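Local coordinates for protein hydrogenase 3 maturation protease (Escherichia coli, PDB 2E85) that cleaves a C-terminal peptide from the precursor of the large subunit of hydrogenase 3, HycE, as a step in the maturation of that enzyme, at residues Gly12-Gly17 and Ala21-Ala26; Val38-Gly43 and Glu47-Ala52; Ile79-Ile84 and Tyr99-Leu104; Pro118-Val121 and Met127-Pro130; Glu136-Arg141 and Gly149-Leu154. The protein carries 1 engineered substitution. All coordinates share one frame; numbering follows the deposited sequence.

Overall arrangement
From the N terminus, strand 6-11 runs into contact 1, where Gly12-Gly17 folds back on the start of helix 21-31 and closes a loop of three residues. Contact 2 closes the next short loop, between edge strand 38-43 and the start of helix 50-56, around a calcium ion; the two contacts meet where Gly12 N approaches Gly43 O. Contact 3 spans fourteen residues to join helix 81-86 to helix 97-108. Contact 4 closes a surface loop ahead of helix 129-141, and contact 5 returns the C-terminal tail to that helix's far end. All five lie in series, none nested or crossing, yet Leu25 packs on Val138 and Tyr139, and Leu24 on Met127.

Contact 1: residues Gly12-Gly17 and Ala21-Ala26; sequences GNSMMG and AGPLLA
The loop that leaves strand 6-11 and leads into helix 21-31 packs against the first turn of that helix, and it carries Asp19, which binds calcium here with Asp65 and Ala66 and is probably a nickel ligand. Gly12 and Gly22 stand opposite, CA atoms 5.1 Å apart. The proline ring does most of the touching: Pro23 CG lies 3.6 Å from Gly12 C, Pro23 CD rests beside Gly12 CA, and Pro23 CB faces the hydroxyl of Ser14, with OG at 3.1 Å. That hydroxyl is set opposite its own carbonyl carbon (chi1 -61°), which carries it toward the ring. A CB on Gly12 would run into Pro23 CD. Beyond the ring an Asx turn holds the loop, Met15 N donating to Asn13 OD1 at 3.0 Å from above the carbonyl plane, within a type I turn closed by Met16 N and Asn13 O. Exchanging Pro23 for an alanine would probably leave the Gly12 backbone without the CG and CD that cover it, opening a gap between loop and helix. With no hydrogen bond between the segments, their join rests on van der Waals fit, while Asx and type I turns shape the loop and Gly12 bonds to Gly43.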
# COMPACT_ATOMS: atom_id res chain seq x y z
N GLY B 12 -3.37 -14.03 -5.73
CA GLY B 12 -4.52 -14.43 -6.50
C GLY B 12 -5.66 -14.97 -5.67
O GLY B 12 -5.60 -15.01 -4.44
N ASN B 13 -6.70 -15.42 -6.35
CA ASN B 13 -7.92 -15.88 -5.67
C ASN B 13 -8.40 -17.12 -6.41
O ASN B 13 -8.75 -17.02 -7.58
CB ASN B 13 -8.95 -14.75 -5.70
CG ASN B 13 -10.22 -15.06 -4.89
OD1 ASN B 13 -10.50 -16.21 -4.55
ND2 ASN B 13 -10.96 -14.01 -4.58
N SER B 14 -8.38 -18.28 -5.74
CA SER B 14 -8.74 -19.55 -6.38
C SER B 14 -10.22 -19.58 -6.72
O SER B 14 -10.66 -20.42 -7.51
CB SER B 14 -8.46 -20.78 -5.52
OG SER B 14 -7.09 -20.94 -5.17
N MET B 15 -10.99 -18.69 -6.09
CA MET B 15 -12.42 -18.58 -6.38
C MET B 15 -12.71 -17.63 -7.54
O MET B 15 -13.87 -17.24 -7.76
CB MET B 15 -13.21 -18.21 -5.12
CG MET B 15 -13.18 -19.28 -4.00
SD MET B 15 -13.83 -20.89 -4.53
CE MET B 15 -12.34 -21.88 -4.64
N MET B 16 -11.67 -17.24 -8.29
CA MET B 16 -11.85 -16.30 -9.40
C MET B 16 -11.26 -16.81 -10.72
O MET B 16 -10.64 -16.05 -11.48
CB MET B 16 -11.36 -14.91 -9.02
CG MET B 16 -12.23 -14.19 -7.97
SD MET B 16 -13.91 -13.69 -8.54
CE MET B 16 -13.53 -12.32 -9.54
N GLY B 17 -11.45 -18.11 -10.98
CA GLY B 17 -11.04 -18.72 -12.26
C GLY B 17 -9.54 -18.63 -12.49
O GLY B 17 -8.75 -19.08 -11.64
N ALA B 21 -4.09 -18.51 -10.48
CA ALA B 21 -2.78 -18.99 -10.92
C ALA B 21 -1.79 -18.96 -9.75
O ALA B 21 -1.03 -19.92 -9.53
CB ALA B 21 -2.28 -18.16 -12.06
N GLY B 22 -1.82 -17.87 -8.99
CA GLY B 22 -0.88 -17.72 -7.86
C GLY B 22 -1.11 -18.79 -6.79
O GLY B 22 -0.20 -19.50 -6.42
N PRO B 23 -2.34 -18.89 -6.24
CA PRO B 23 -2.66 -20.00 -5.32
C PRO B 23 -2.32 -21.39 -5.85
O PRO B 23 -1.82 -22.22 -5.10
CB PRO B 23 -4.16 -19.83 -5.08
CG PRO B 23 -4.39 -18.34 -5.28
CD PRO B 23 -3.42 -17.88 -6.30
N LEU B 24 -2.49 -21.61 -7.16
CA LEU B 24 -2.12 -22.91 -7.73
C LEU B 24 -0.60 -23.15 -7.61
O LEU B 24 -0.17 -24.25 -7.23
CB LEU B 24 -2.60 -23.08 -9.20
CG LEU B 24 -2.21 -24.43 -9.80
CD1 LEU B 24 -2.90 -25.61 -9.06
CD2 LEU B 24 -2.51 -24.49 -11.30
N LEU B 25 0.20 -22.15 -7.94
CA LEU B 25 1.64 -22.26 -7.76
C LEU B 25 2.02 -22.60 -6.32
O LEU B 25 2.90 -23.46 -6.09
CB LEU B 25 2.36 -20.99 -8.21
CG LEU B 25 3.90 -21.09 -8.20
CD1 LEU B 25 4.33 -22.32 -9.04
CD2 LEU B 25 4.55 -19.83 -8.71
N ALA B 26 1.39 -21.91 -5.37
CA ALA B 26 1.62 -22.16 -3.94
C ALA B 26 1.26 -23.60 -3.59
O ALA B 26 1.98 -24.26 -2.85
CB ALA B 26 0.84 -21.15 -3.11

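Contact 2: residues Val38-Gly43 and Glu47-Ala52; sequences VVIDGG and ENDIVA. With CA (calcium ion), chain E.
The end of strand 38-43 and the residues leading into helix 50-56 approach most closely at Gly42 and Asp49, whose CA atoms are 6.3 Å apart, and a calcium ion sits between them. Gly42 offers its backbone carbonyl, with O 2.3 Å from the calcium. From the other segment Asp49 grips the ion with both carboxylate oxygens, OD1 at 2.6 Å and OD2 at 2.5 Å from the metal, a bidentate clasp. Its CG lies opposite the carbonyl carbon (chi1 -53°), a setting that sends the carboxylate toward the strand. Asn48 adds its amide oxygen, OD1 lying 2.2 Å from the ion, while its ND2 donates to one of the two waters in the coordination shell; here CG is wedged between backbone N and carbonyl carbon (chi1 71°). Ala45 O, from the intervening loop, completes the site. Gly42 O and Asp49 OD2 come within 3.3 Å of each other as fellow ligands of the metal. Ile40 supplies the apolar side, its CG2 lying 4.4 Å from Asp49 OD1 while its side chain also packs on Ile53 and Leu56 of the helix. Asn48 and Ile50 also pack on Asn94 and Tyr99 of the second subunit. Strand and helix start share no direct hydrogen bond; Gly42 O, Asn48 OD1 and both Asp49 oxygens meet on one cation, with Ala45 O and two waters, and the ion's charge probably offsets that of Asp49.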
# COMPACT_ATOMS: atom_id res chain seq x y z
N VAL B 38 11.00 -19.64 0.16
CA VAL B 38 9.92 -19.59 1.14
C VAL B 38 8.69 -19.05 0.42
O VAL B 38 8.72 -17.95 -0.11
CB VAL B 38 10.28 -18.71 2.37
CG1 VAL B 38 9.12 -18.68 3.36
CG2 VAL B 38 11.49 -19.24 3.05
N VAL B 39 7.61 -19.83 0.41
CA VAL B 39 6.46 -19.51 -0.45
C VAL B 39 5.32 -18.95 0.39
O VAL B 39 4.79 -19.64 1.28
CB VAL B 39 6.01 -20.74 -1.28
CG1 VAL B 39 4.80 -20.37 -2.17
CG2 VAL B 39 7.19 -21.26 -2.11
N ILE B 40 4.93 -17.72 0.11
CA ILE B 40 3.80 -17.08 0.81
C ILE B 40 2.55 -17.20 -0.07
O ILE B 40 2.54 -16.73 -1.18
CB ILE B 40 4.08 -15.61 1.13
CG1 ILE B 40 5.21 -15.52 2.17
CG2 ILE B 40 2.84 -14.93 1.69
CD1 ILE B 40 6.60 -15.91 1.68
N ASP B 41 1.52 -17.85 0.46
CA ASP B 41 0.23 -17.96 -0.22
C ASP B 41 -0.55 -16.69 0.08
O ASP B 41 -1.39 -16.67 0.99
CB ASP B 41 -0.46 -19.21 0.35
CG ASP B 41 -1.57 -19.75 -0.52
OD1 ASP B 41 -1.87 -19.19 -1.60
OD2 ASP B 41 -2.16 -20.80 -0.10
N GLY B 42 -0.30 -15.64 -0.71
CA GLY B 42 -0.73 -14.29 -0.40
C GLY B 42 -2.20 -13.99 -0.57
O GLY B 42 -2.68 -13.00 -0.04
N GLY B 43 -2.93 -14.81 -1.32
CA GLY B 43 -4.35 -14.52 -1.55
C GLY B 43 -4.56 -13.25 -2.37
O GLY B 43 -3.72 -12.85 -3.17
N GLU B 47 -0.98 -6.36 0.23
CA GLU B 47 -0.74 -5.38 1.31
C GLU B 47 -0.45 -6.01 2.66
O GLU B 47 0.48 -5.59 3.36
CB GLU B 47 -1.88 -4.37 1.47
CG GLU B 47 -1.89 -3.34 0.40
CD GLU B 47 -2.80 -3.72 -0.75
OE1 GLU B 47 -2.86 -4.93 -1.13
OE2 GLU B 47 -3.42 -2.78 -1.29
N ASN B 48 -1.24 -7.02 3.03
CA ASN B 48 -1.11 -7.62 4.35
C ASN B 48 -0.03 -8.72 4.42
O ASN B 48 0.11 -9.41 5.43
CB ASN B 48 -2.47 -8.14 4.83
CG ASN B 48 -2.94 -9.36 4.06
OD1 ASN B 48 -2.58 -9.56 2.91
ND2 ASN B 48 -3.74 -10.21 4.72
N ASP B 49 0.75 -8.85 3.35
CA ASP B 49 1.82 -9.86 3.28
C ASP B 49 3.18 -9.19 3.46
O ASP B 49 4.21 -9.86 3.61
CB ASP B 49 1.78 -10.63 1.94
CG ASP B 49 0.39 -11.24 1.65
OD1 ASP B 49 -0.22 -11.85 2.56
OD2 ASP B 49 -0.11 -11.08 0.51
N ILE B 50 3.17 -7.86 3.42
CA ILE B 50 4.42 -7.08 3.42
C ILE B 50 5.24 -7.26 4.71
O ILE B 50 6.47 -7.49 4.66
CB ILE B 50 4.15 -5.58 3.14
CG1 ILE B 50 3.57 -5.41 1.74
CG2 ILE B 50 5.43 -4.78 3.30
CD1 ILE B 50 4.44 -5.87 0.54
N VAL B 51 4.57 -7.17 5.85
CA VAL B 51 5.27 -7.27 7.14
C VAL B 51 6.06 -8.59 7.25
O VAL B 51 7.24 -8.57 7.62
CB VAL B 51 4.32 -7.02 8.33
CG1 VAL B 51 5.03 -7.30 9.66
CG2 VAL B 51 3.85 -5.56 8.31
N ALA B 52 5.43 -9.70 6.88
CA ALA B 52 6.09 -11.02 6.91
C ALA B 52 7.27 -11.09 5.96
O ALA B 52 8.31 -11.63 6.32
CB ALA B 52 5.10 -12.13 6.58
CA CA E . -2.48 -11.22 1.40
O HOH W 1 -3.28 -12.82 3.13
O HOH W 2 -4.92 -11.09 1.07

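Contact 3: residues Ile79-Ile84 and Tyr99-Leu104; sequences IDPDDI and YLIDQL. With CA (calcium ion), chain G.
In Ile101 the CG2 methyl stands opposite the backbone N while CG1 lies opposite the carbonyl carbon (chi1 -56°), and this setting presents CG2 to the ring of Pro81. The methyl touches both Pro81 CB and Pro81 CG at 4.1 Å, the two side chains crossing at about a right angle. Asp102, one residue on, has CG opposite its carbonyl carbon (chi1 -63°), which brings OD1 to 3.9 Å from Pro81 CB. That approach is van der Waals only; OD2 is hydrogen-bonded by Asn98 ND2, and Lys105 lies at a long, weak ion-pair distance from OD1. Pro81 opens helix 81-86 as its first residue, after an N-cap: Asp80 OD1 accepts from Asp82 N at 2.8 Å through its anti lone pair. The pairing thus sets the beginning of one short helix against the flank of helix 97-108, on one side of the mixed sheet of this hydrogenase maturation protease, where Ile101 turns inward to Ile63, Val111 and Phe113 of the strands and Ile84 reaches Phe113 as well. Away from Pro81, Gln103 binds a calcium ion with OE1 at 2.3 Å. Four waters lie round the ion, one of them donating to Gln103 O, and Glu106 of the same chain and Asp102 of the second subunit complete the site.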
# COMPACT_ATOMS: atom_id res chain seq x y z
N ILE B 79 7.35 -8.01 -15.61
CA ILE B 79 6.96 -6.61 -15.76
C ILE B 79 7.91 -5.69 -15.01
O ILE B 79 8.09 -5.79 -13.78
CB ILE B 79 5.54 -6.31 -15.30
CG1 ILE B 79 4.57 -7.35 -15.84
CG2 ILE B 79 5.16 -4.86 -15.73
CD1 ILE B 79 4.78 -7.92 -17.21
N ASP B 80 8.58 -4.83 -15.77
CA ASP B 80 9.52 -3.88 -15.20
C ASP B 80 8.81 -2.94 -14.22
O ASP B 80 7.70 -2.46 -14.51
CB ASP B 80 10.16 -3.10 -16.34
CG ASP B 80 11.26 -2.16 -15.88
OD1 ASP B 80 10.96 -1.12 -15.26
OD2 ASP B 80 12.44 -2.45 -16.18
N PRO B 81 9.43 -2.66 -13.05
CA PRO B 81 8.75 -1.81 -12.07
C PRO B 81 8.33 -0.43 -12.59
O PRO B 81 7.32 0.13 -12.13
CB PRO B 81 9.77 -1.72 -10.94
CG PRO B 81 10.53 -2.96 -11.04
CD PRO B 81 10.73 -3.09 -12.54
N ASP B 82 9.08 0.11 -13.56
CA ASP B 82 8.70 1.36 -14.23
C ASP B 82 7.39 1.22 -15.00
O ASP B 82 6.60 2.17 -15.06
CB ASP B 82 9.84 1.82 -15.16
CG ASP B 82 9.37 2.76 -16.27
OD1 ASP B 82 8.87 2.29 -17.33
OD2 ASP B 82 9.53 3.99 -16.11
N ASP B 83 7.18 0.05 -15.61
CA ASP B 83 6.00 -0.24 -16.41
C ASP B 83 4.83 -0.53 -15.48
O ASP B 83 3.70 -0.11 -15.75
CB ASP B 83 6.26 -1.41 -17.35
CG ASP B 83 7.15 -1.01 -18.52
OD1 ASP B 83 7.04 0.16 -18.98
OD2 ASP B 83 7.97 -1.83 -18.97
N ILE B 84 5.09 -1.21 -14.37
CA ILE B 84 4.08 -1.28 -13.30
C ILE B 84 3.51 0.09 -12.92
O ILE B 84 2.29 0.22 -12.85
CB ILE B 84 4.61 -2.02 -12.05
CG1 ILE B 84 5.02 -3.44 -12.45
CG2 ILE B 84 3.55 -2.07 -10.93
CD1 ILE B 84 3.95 -4.47 -12.74
N TYR B 99 3.97 1.31 -5.75
CA TYR B 99 4.31 1.75 -4.38
C TYR B 99 4.91 0.61 -3.58
O TYR B 99 5.99 0.74 -3.00
CB TYR B 99 3.11 2.40 -3.67
CG TYR B 99 3.12 3.92 -3.76
CD1 TYR B 99 3.46 4.55 -4.95
CD2 TYR B 99 2.85 4.71 -2.64
CE1 TYR B 99 3.51 5.94 -5.05
CE2 TYR B 99 2.90 6.12 -2.73
CZ TYR B 99 3.22 6.72 -3.93
OH TYR B 99 3.29 8.09 -4.06
N LEU B 100 4.23 -0.54 -3.59
CA LEU B 100 4.70 -1.72 -2.88
C LEU B 100 5.99 -2.26 -3.46
O LEU B 100 6.91 -2.57 -2.72
CB LEU B 100 3.66 -2.82 -2.91
CG LEU B 100 2.30 -2.52 -2.29
CD1 LEU B 100 1.65 -1.45 -3.12
CD2 LEU B 100 1.46 -3.79 -2.29
N ILE B 101 6.05 -2.37 -4.79
CA ILE B 101 7.23 -2.95 -5.45
C ILE B 101 8.47 -2.10 -5.23
O ILE B 101 9.54 -2.62 -4.90
CB ILE B 101 7.03 -3.13 -6.99
CG1 ILE B 101 5.78 -3.97 -7.28
CG2 ILE B 101 8.29 -3.75 -7.64
CD1 ILE B 101 5.77 -5.42 -6.73
N ASP B 102 8.33 -0.79 -5.44
CA ASP B 102 9.46 0.14 -5.32
C ASP B 102 10.02 0.13 -3.89
O ASP B 102 11.24 0.17 -3.69
CB ASP B 102 9.07 1.55 -5.77
CG ASP B 102 8.67 1.63 -7.25
OD1 ASP B 102 8.84 0.62 -8.01
OD2 ASP B 102 8.17 2.70 -7.68
N GLN B 103 9.13 0.08 -2.90
CA GLN B 103 9.55 0.03 -1.48
C GLN B 103 10.17 -1.30 -1.12
O GLN B 103 11.14 -1.36 -0.38
CB GLN B 103 8.40 0.38 -0.55
CG GLN B 103 8.03 1.86 -0.65
CD GLN B 103 9.22 2.76 -0.29
OE1 GLN B 103 9.82 2.58 0.77
NE2 GLN B 103 9.58 3.70 -1.18
N LEU B 104 9.60 -2.39 -1.63
CA LEU B 104 10.22 -3.69 -1.42
C LEU B 104 11.63 -3.71 -2.00
O LEU B 104 12.55 -4.25 -1.38
CB LEU B 104 9.38 -4.80 -2.06
CG LEU B 104 8.08 -5.10 -1.30
CD1 LEU B 104 7.14 -5.89 -2.21
CD2 LEU B 104 8.32 -5.81 0.03
CA CA G . 11.93 2.81 1.67
O HOH W 3 12.01 0.41 1.66
O HOH W 4 14.35 2.73 2.12
O HOH W 5 11.45 2.88 4.00
O HOH W 6 10.32 1.59 2.82

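Contact 4: residues Pro118-Val121 and Met127-Pro130; sequences PDIV and MTQP
Neither backbone bonds directly to the other across this surface loop, in which residues 118-121 run past the start of helix 129-141; Asp119 and Thr128 come nearest, with CA atoms 7.2 Å apart. Thr128 holds the N-cap position of the helix, although its hydroxyl makes no capping bond, and its two branches serve different neighbours. The methyl, CG2, meets Ile120 CG1 at 3.7 Å, the two side chains crossing at a slant. OG1 sits between backbone N and carbonyl carbon (chi1 67°), facing Asp119 CB at 3.9 Å, a contact with the methylene and not with the carboxylate. In Ile120, CG1 likewise lies between backbone N and carbonyl carbon (chi1 66°), and this brings the methylene over to the threonine methyl while the chain continues toward Gly17, on which CD1 packs at 3.8 Å from its CA. Asp18, in the loop of contact 1, ties the two segments together: one carboxylate oxygen, OD2, accepts from the backbone N atoms of Asp119 and Ile120, and the other, OD1, accepts from Thr128 N. Ile120 also rests on Tyr125, and its side chain lies about 8 Å from that of Asp19, a probable nickel ligand. The direct contact is thus a small van der Waals touch at the surface, whereas Asp18 links the segments by accepting N-H groups from each.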
# COMPACT_ATOMS: atom_id res chain seq x y z
N PRO B 118 -4.32 -14.18 -17.70
CA PRO B 118 -5.53 -14.98 -17.59
C PRO B 118 -6.40 -14.89 -18.82
O PRO B 118 -6.26 -13.97 -19.66
CB PRO B 118 -6.27 -14.35 -16.42
CG PRO B 118 -5.92 -12.92 -16.50
CD PRO B 118 -4.43 -12.93 -16.92
N ASP B 119 -7.31 -15.84 -18.92
CA ASP B 119 -8.35 -15.79 -19.91
C ASP B 119 -9.66 -15.41 -19.28
O ASP B 119 -10.25 -14.38 -19.63
CB ASP B 119 -8.52 -17.11 -20.64
CG ASP B 119 -9.35 -16.95 -21.93
OD1 ASP B 119 -9.71 -15.77 -22.19
OD2 ASP B 119 -9.63 -17.98 -22.61
N ILE B 120 -10.12 -16.27 -18.39
CA ILE B 120 -11.43 -16.03 -17.76
C ILE B 120 -11.22 -15.76 -16.27
O ILE B 120 -10.52 -16.50 -15.57
CB ILE B 120 -12.45 -17.19 -18.01
CG1 ILE B 120 -12.00 -18.50 -17.32
CG2 ILE B 120 -12.77 -17.33 -19.56
CD1 ILE B 120 -12.28 -18.62 -15.87
N VAL B 121 -11.87 -14.71 -15.79
CA VAL B 121 -11.78 -14.33 -14.38
C VAL B 121 -13.17 -14.01 -13.92
O VAL B 121 -13.78 -13.06 -14.40
CB VAL B 121 -10.85 -13.11 -14.16
CG1 VAL B 121 -10.87 -12.64 -12.68
CG2 VAL B 121 -9.39 -13.41 -14.63
N MET B 127 -10.26 -22.91 -13.87
CA MET B 127 -9.02 -22.42 -14.50
C MET B 127 -8.91 -23.01 -15.91
O MET B 127 -9.25 -24.18 -16.13
CB MET B 127 -7.81 -22.83 -13.65
CG MET B 127 -6.45 -22.46 -14.21
SD MET B 127 -5.12 -22.82 -13.03
CE MET B 127 -5.93 -22.25 -11.53
N THR B 128 -8.43 -22.23 -16.87
CA THR B 128 -8.28 -22.75 -18.23
C THR B 128 -6.91 -23.41 -18.45
O THR B 128 -5.95 -23.15 -17.73
CB THR B 128 -8.58 -21.69 -19.30
OG1 THR B 128 -7.58 -20.66 -19.26
CG2 THR B 128 -9.98 -21.07 -19.11
N GLN B 129 -6.84 -24.31 -19.42
CA GLN B 129 -5.63 -25.10 -19.61
C GLN B 129 -4.34 -24.27 -19.82
O GLN B 129 -3.30 -24.64 -19.26
CB GLN B 129 -5.82 -26.09 -20.75
CG GLN B 129 -4.76 -27.17 -20.85
CD GLN B 129 -4.71 -28.04 -19.62
OE1 GLN B 129 -5.72 -28.64 -19.21
NE2 GLN B 129 -3.54 -28.14 -19.03
N PRO B 130 -4.38 -23.22 -20.67
CA PRO B 130 -3.16 -22.42 -20.86
C PRO B 130 -2.60 -21.82 -19.57
O PRO B 130 -1.37 -21.69 -19.43
CB PRO B 130 -3.62 -21.34 -21.82
CG PRO B 130 -4.59 -22.05 -22.66
CD PRO B 130 -5.41 -22.77 -21.62

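Contact 5: residues Glu136-Arg141 and Gly149-Leu154; sequences ETVYQR and GGFAQL
Arg141, near the end of helix 129-141, reaches across to the C-terminal tail and lays its guanidinium on the ring of Phe151. The planes differ by only 7° and the centres are 4.1 Å apart, an offset stack that is also an off-centre cation-pi contact. NH1 comes closest, lying 3.3 Å from Phe151 CE1 over one face of the ring. The same nitrogen donates in the plane of its guanidinium to Gly149 O, at 3.1 Å and with a nearly straight N-H...O angle of 170°. Arg141 CG is set opposite the carbonyl carbon and its chain bends at the second torsion (chi2 -140°), which carries the group over the ring. Phe151, whose CG likewise stands opposite its carbonyl carbon (chi1 -63°), reaches back to the helix: Thr137 CG2 meets its edge at CE1 (3.9 Å), and Val138 CG2 approaches CZ at 4.1 Å. Ile76, Ile78 and Leu114 of the sheet also touch this ring, so the phenyl is lodged between the helix and the strands. Replacing Arg141 with a leucine would probably leave Gly149 O without its donor and strip the ring face of its cationic cover, letting the tail shift. One flat cation thus serves in two directions at once, its in-plane N-H pinning the tail's backbone and its face covering the aromatic side chain two residues further on.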
# COMPACT_ATOMS: atom_id res chain seq x y z
N GLU B 136 2.58 -24.51 -14.30
CA GLU B 136 3.63 -25.55 -14.41
C GLU B 136 4.97 -25.03 -14.95
O GLU B 136 6.03 -25.40 -14.44
CB GLU B 136 3.09 -26.72 -15.24
CG GLU B 136 3.98 -27.96 -15.27
CD GLU B 136 4.18 -28.66 -13.92
OE1 GLU B 136 3.38 -28.50 -12.95
OE2 GLU B 136 5.15 -29.44 -13.83
N THR B 137 4.92 -24.18 -15.98
CA THR B 137 6.14 -23.65 -16.57
C THR B 137 6.96 -22.86 -15.52
O THR B 137 8.16 -23.06 -15.38
CB THR B 137 5.85 -22.79 -17.83
OG1 THR B 137 5.20 -23.62 -18.81
CG2 THR B 137 7.14 -22.25 -18.43
N VAL B 138 6.29 -22.00 -14.78
CA VAL B 138 6.94 -21.17 -13.78
C VAL B 138 7.48 -22.09 -12.66
O VAL B 138 8.60 -21.93 -12.21
CB VAL B 138 5.98 -20.07 -13.25
CG1 VAL B 138 6.63 -19.31 -12.12
CG2 VAL B 138 5.61 -19.07 -14.37
N TYR B 139 6.68 -23.07 -12.28
CA TYR B 139 7.04 -23.98 -11.19
C TYR B 139 8.33 -24.71 -11.51
O TYR B 139 9.18 -24.85 -10.66
CB TYR B 139 5.89 -24.96 -10.93
CG TYR B 139 6.22 -26.12 -10.04
CD1 TYR B 139 6.33 -25.96 -8.65
CD2 TYR B 139 6.41 -27.39 -10.59
CE1 TYR B 139 6.62 -27.04 -7.83
CE2 TYR B 139 6.73 -28.46 -9.80
CZ TYR B 139 6.82 -28.28 -8.42
OH TYR B 139 7.13 -29.35 -7.61
N GLN B 140 8.46 -25.13 -12.77
CA GLN B 140 9.62 -25.88 -13.22
C GLN B 140 10.85 -25.00 -13.38
O GLN B 140 11.96 -25.52 -13.56
CB GLN B 140 9.30 -26.61 -14.52
CG GLN B 140 8.29 -27.72 -14.28
CD GLN B 140 8.82 -28.94 -13.50
OE1 GLN B 140 10.02 -29.07 -13.24
NE2 GLN B 140 7.91 -29.85 -13.14
N ARG B 141 10.68 -23.69 -13.30
CA ARG B 141 11.87 -22.84 -13.37
C ARG B 141 12.33 -22.39 -12.00
O ARG B 141 13.37 -21.77 -11.89
CB ARG B 141 11.65 -21.66 -14.31
CG ARG B 141 11.43 -22.20 -15.71
CD ARG B 141 12.06 -21.47 -16.81
NE ARG B 141 11.30 -21.80 -18.00
CZ ARG B 141 11.05 -20.96 -18.97
NH1 ARG B 141 11.57 -19.74 -18.92
NH2 ARG B 141 10.30 -21.34 -20.01
N GLY B 149 14.62 -15.83 -14.78
CA GLY B 149 14.20 -17.21 -14.97
C GLY B 149 14.04 -17.61 -16.42
O GLY B 149 13.41 -18.61 -16.71
N GLY B 150 14.61 -16.80 -17.32
CA GLY B 150 14.51 -17.02 -18.76
C GLY B 150 13.23 -16.50 -19.41
O GLY B 150 12.98 -16.76 -20.58
N PHE B 151 12.42 -15.78 -18.65
CA PHE B 151 11.20 -15.20 -19.19
C PHE B 151 11.42 -13.83 -19.83
O PHE B 151 12.33 -13.06 -19.43
CB PHE B 151 10.11 -15.12 -18.11
CG PHE B 151 9.69 -16.47 -17.59
CD1 PHE B 151 8.97 -17.34 -18.40
CD2 PHE B 151 10.10 -16.89 -16.32
CE1 PHE B 151 8.58 -18.61 -17.92
CE2 PHE B 151 9.72 -18.13 -15.82
CZ PHE B 151 8.98 -19.01 -16.62
N ALA B 152 10.59 -13.51 -20.82
CA ALA B 152 10.67 -12.22 -21.53
C ALA B 152 10.06 -11.09 -20.73
O ALA B 152 9.12 -11.29 -19.96
CB ALA B 152 9.98 -12.30 -22.86
N GLN B 153 10.59 -9.89 -20.93
CA GLN B 153 10.02 -8.67 -20.39
C GLN B 153 8.75 -8.32 -21.14
O GLN B 153 8.74 -8.44 -22.37
CB GLN B 153 11.03 -7.54 -20.58
CG GLN B 153 10.66 -6.27 -19.85
CD GLN B 153 10.89 -6.37 -18.37
OE1 GLN B 153 9.94 -6.38 -17.60
NE2 GLN B 153 12.16 -6.49 -17.96
N LEU B 154 7.68 -7.92 -20.43
CA LEU B 154 6.48 -7.37 -21.05
C LEU B 154 6.87 -6.13 -21.82
O LEU B 154 7.56 -5.26 -21.29
CB LEU B 154 5.41 -6.96 -20.02
CG LEU B 154 3.88 -7.03 -20.19
CD1 LEU B 154 3.15 -5.99 -19.37
CD2 LEU B 154 3.24 -7.19 -21.60